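Local coordinates for protein histidinol-phosphate aminotransferase (Clostridium acetobutylicum, PDB 3FTB) that probably acts as a pyridoxal 5'-phosphate-dependent aminotransferase, consistent with the histidinol-phosphate step of histidine biosynthesis, at residues Ile280-Lys285 and Lys349-Leu354. Residues are numbered along the deposited sequence; the frame is centred on the assembly and turned at random.
Sequences IEELNK and KFLRAL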
ATOM      1  N   ILE A 280     -32.806  -8.911  13.878  1.00 43.01           N
ATOM      2  CA  ILE A 280     -33.702  -7.769  13.756  1.00 45.93           C
ATOM      3  C   ILE A 280     -35.031  -7.982  14.492  1.00 50.19           C
ATOM      4  O   ILE A 280     -35.667  -7.017  14.930  1.00 50.31           O
ATOM      5  CB  ILE A 280     -33.975  -7.423  12.278  1.00 46.95           C
ATOM      6  CG1 ILE A 280     -32.886  -6.494  11.715  1.00 52.89           C
ATOM      7  CG2 ILE A 280     -35.338  -6.761  12.128  1.00 42.39           C
ATOM      8  CD1 ILE A 280     -31.451  -6.956  11.949  1.00 48.56           C
ATOM      9  N   GLU A 281     -35.459  -9.236  14.629  1.00 50.54           N
ATOM     10  CA  GLU A 281     -36.706  -9.518  15.349  1.00 40.95           C
ATOM     11  C   GLU A 281     -36.463  -9.391  16.837  1.00 46.45           C
ATOM     12  O   GLU A 281     -37.285  -8.832  17.566  1.00 43.17           O
ATOM     13  CB  GLU A 281     -37.265 -10.899  14.996  1.00 35.98           C
ATOM     14  CG  GLU A 281     -37.971 -10.931  13.636  1.00 45.47           C
ATOM     15  CD  GLU A 281     -38.117 -12.332  13.072  1.00 52.56           C
ATOM     16  OE1 GLU A 281     -37.327 -13.212  13.479  1.00 62.07           O
ATOM     17  OE2 GLU A 281     -39.014 -12.551  12.221  1.00 46.47           O
ATOM     18  N   GLU A 282     -35.318  -9.894  17.284  1.00 40.75           N
ATOM     19  CA  GLU A 282     -34.906  -9.715  18.667  1.00 40.74           C
ATOM     20  C   GLU A 282     -34.711  -8.235  19.040  1.00 43.76           C
ATOM     21  O   GLU A 282     -35.108  -7.814  20.132  1.00 48.59           O
ATOM     22  CB  GLU A 282     -33.638 -10.518  18.936  1.00 44.93           C
ATOM     23  CG  GLU A 282     -33.807 -11.988  18.640  1.00 43.88           C
ATOM     24  CD  GLU A 282     -35.015 -12.559  19.338  1.00 54.67           C
ATOM     25  OE1 GLU A 282     -35.939 -13.025  18.638  1.00 59.98           O
ATOM     26  OE2 GLU A 282     -35.051 -12.518  20.587  1.00 55.01           O
ATOM     27  N   LEU A 283     -34.106  -7.448  18.147  1.00 40.23           N
ATOM     28  CA  LEU A 283     -33.894  -6.022  18.412  1.00 31.10           C
ATOM     29  C   LEU A 283     -35.233  -5.310  18.492  1.00 29.11           C
ATOM     30  O   LEU A 283     -35.391  -4.334  19.229  1.00 33.43           O
ATOM     31  CB  LEU A 283     -33.027  -5.352  17.331  1.00 19.79           C
ATOM     32  CG  LEU A 283     -31.494  -5.389  17.384  1.00 25.41           C
ATOM     33  CD1 LEU A 283     -30.957  -4.574  16.231  1.00 23.55           C
ATOM     34  CD2 LEU A 283     -30.927  -4.862  18.704  1.00 22.73           C
ATOM     35  N   ASN A 284     -36.203  -5.803  17.729  1.00 34.47           N
ATOM     36  CA  ASN A 284     -37.500  -5.135  17.642  1.00 36.58           C
ATOM     37  C   ASN A 284     -38.289  -5.264  18.943  1.00 46.81           C
ATOM     38  O   ASN A 284     -39.187  -4.471  19.215  1.00 50.31           O
ATOM     39  CB  ASN A 284     -38.311  -5.651  16.443  1.00 31.59           C
ATOM     40  CG  ASN A 284     -38.081  -4.833  15.176  1.00 32.49           C
ATOM     41  OD1 ASN A 284     -37.853  -5.390  14.107  1.00 33.51           O
ATOM     42  ND2 ASN A 284     -38.153  -3.507  15.291  1.00 30.35           N
ATOM     43  N   LYS A 285     -37.925  -6.262  19.745  1.00 46.44           N
ATOM     44  CA  LYS A 285     -38.558  -6.515  21.030  1.00 52.15           C
ATOM     45  C   LYS A 285     -37.999  -5.611  22.131  1.00 59.28           C
ATOM     46  O   LYS A 285     -38.675  -5.357  23.136  1.00 65.33           O
ATOM     47  CB  LYS A 285     -38.387  -7.988  21.424  1.00 52.58           C
ATOM     48  CG  LYS A 285     -39.020  -8.992  20.457  1.00 54.89           C
ATOM     49  CD  LYS A 285     -38.498 -10.407  20.712  1.00 57.91           C
ATOM     50  CE  LYS A 285     -39.380 -11.467  20.069  1.00 57.41           C
ATOM     51  NZ  LYS A 285     -39.533 -11.257  18.601  1.00 57.38           N
ATOM     52  N   LYS A 349     -25.598 -13.113  23.080  1.00 55.22           N
ATOM     53  CA  LYS A 349     -24.889 -12.512  24.201  1.00 50.45           C
ATOM     54  C   LYS A 349     -25.100 -11.001  24.180  1.00 47.01           C
ATOM     55  O   LYS A 349     -25.486 -10.396  25.181  1.00 37.96           O
ATOM     56  CB  LYS A 349     -23.398 -12.833  24.115  1.00 43.64           C
ATOM     57  CG  LYS A 349     -22.672 -12.724  25.442  1.00 44.82           C
ATOM     58  CD  LYS A 349     -21.173 -12.617  25.253  1.00 42.26           C
ATOM     59  CE  LYS A 349     -20.443 -12.777  26.579  1.00 51.12           C
ATOM     60  NZ  LYS A 349     -20.787 -14.058  27.276  1.00 45.57           N
ATOM     61  N   PHE A 350     -24.837 -10.400  23.025  1.00 45.54           N
ATOM     62  CA  PHE A 350     -25.076  -8.975  22.799  1.00 41.81           C
ATOM     63  C   PHE A 350     -26.466  -8.499  23.267  1.00 44.97           C
ATOM     64  O   PHE A 350     -26.585  -7.529  24.030  1.00 39.22           O
ATOM     65  CB  PHE A 350     -24.893  -8.664  21.308  1.00 39.82           C
ATOM     66  CG  PHE A 350     -25.211  -7.248  20.948  1.00 43.53           C
ATOM     67  CD1 PHE A 350     -24.334  -6.219  21.285  1.00 41.66           C
ATOM     68  CD2 PHE A 350     -26.390  -6.937  20.279  1.00 45.26           C
ATOM     69  CE1 PHE A 350     -24.622  -4.904  20.959  1.00 36.81           C
ATOM     70  CE2 PHE A 350     -26.690  -5.620  19.949  1.00 42.12           C
ATOM     71  CZ  PHE A 350     -25.802  -4.603  20.292  1.00 42.46           C
ATOM     72  N   LEU A 351     -27.504  -9.188  22.792  1.00 46.95           N
ATOM     73  CA  LEU A 351     -28.893  -8.846  23.080  1.00 42.82           C
ATOM     74  C   LEU A 351     -29.204  -8.992  24.562  1.00 40.85           C
ATOM     75  O   LEU A 351     -29.951  -8.189  25.132  1.00 34.21           O
ATOM     76  CB  LEU A 351     -29.842  -9.742  22.270  1.00 50.38           C
ATOM     77  CG  LEU A 351     -30.021  -9.510  20.764  1.00 47.50           C
ATOM     78  CD1 LEU A 351     -30.404 -10.803  20.061  1.00 41.27           C
ATOM     79  CD2 LEU A 351     -31.058  -8.415  20.496  1.00 43.55           C
ATOM     80  N   ARG A 352     -28.638 -10.024  25.183  1.00 30.92           N
ATOM     81  CA  ARG A 352     -28.868 -10.255  26.600  1.00 35.04           C
ATOM     82  C   ARG A 352     -28.241  -9.180  27.474  1.00 38.06           C
ATOM     83  O   ARG A 352     -28.539  -9.097  28.655  1.00 49.26           O
ATOM     84  CB  ARG A 352     -28.405 -11.648  27.007  1.00 37.69           C
ATOM     85  CG  ARG A 352     -29.182 -12.741  26.284  1.00 52.72           C
ATOM     86  CD  ARG A 352     -28.733 -14.131  26.695  1.00 70.28           C
ATOM     87  NE  ARG A 352     -27.280 -14.267  26.645  1.00 83.16           N
ATOM     88  CZ  ARG A 352     -26.629 -15.416  26.795  1.00 83.48           C
ATOM     89  NH1 ARG A 352     -27.306 -16.540  26.998  1.00 79.29           N
ATOM     90  NH2 ARG A 352     -25.303 -15.440  26.740  1.00 82.30           N
ATOM     91  N   ALA A 353     -27.383  -8.353  26.887  1.00 34.45           N
ATOM     92  CA  ALA A 353     -26.858  -7.183  27.580  1.00 32.70           C
ATOM     93  C   ALA A 353     -27.794  -5.996  27.352  1.00 39.65           C
ATOM     94  O   ALA A 353     -28.036  -5.197  28.263  1.00 38.40           O
ATOM     95  CB  ALA A 353     -25.463  -6.862  27.092  1.00 32.01           C
ATOM     96  N   LEU A 354     -28.308  -5.887  26.126  1.00 32.18           N
ATOM     97  CA  LEU A 354     -29.272  -4.851  25.760  1.00 32.54           C
ATOM     98  C   LEU A 354     -30.496  -4.965  26.642  1.00 34.82           C
ATOM     99  O   LEU A 354     -31.094  -3.968  27.035  1.00 37.07           O
ATOM    100  CB  LEU A 354     -29.705  -5.017  24.305  1.00 33.15           C
ATOM    101  CG  LEU A 354     -29.142  -4.050  23.267  1.00 29.78           C
ATOM    102  CD1 LEU A 354     -27.650  -3.839  23.454  1.00 32.35           C
ATOM    103  CD2 LEU A 354     -29.432  -4.562  21.880  1.00 19.13           C
TER
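Helix segments 280-285 and 349-354 run almost parallel, their N-to-C directions 7° apart and their axes 10.6 Å from each other at closest approach. The backbones come nearest at Leu283 and Leu351, whose CA atoms are 7.4 Å apart. Leu351 points at the neighbouring helix, its CD1 and CD2 straddling Glu282 CB. Leu351 CD1 lies 3.4 Å from Glu282 CB, the side chains crossing at about a right angle, while Leu351 CD2 alone also reaches Leu283, 4.0 Å from its backbone N. Glu282 contributes its aliphatic part: the chain bends at chi2 (-52°), and CB and CG, not the carboxylate, touch the leucine. Leu283 holds CG beside its own backbone N (chi1 -85°) and reaches across with CD2, which meets Leu351 CD2, again with chains crossing at about a right angle, and Leu354 CD2 at 3.5 Å. The same Leu283 CD2 lies at the edge of the Phe350 ring, 4.5 Å from CE2. Leu354 CD1 covers one face of that ring, 3.7 Å above its plane and offset toward the rim. On the sheet side, Leu283 rests on Val300 and Cys302 and Phe350 on Ile321 and Ile323, while Phe350 also stacks with Tyr31, so both helices pack on the mixed sheet of the smaller domain. Without a hydrogen bond or salt bridge between the segments, fit and burial of leucine methyls join the helices, partly exposed Glu282 covering the edge.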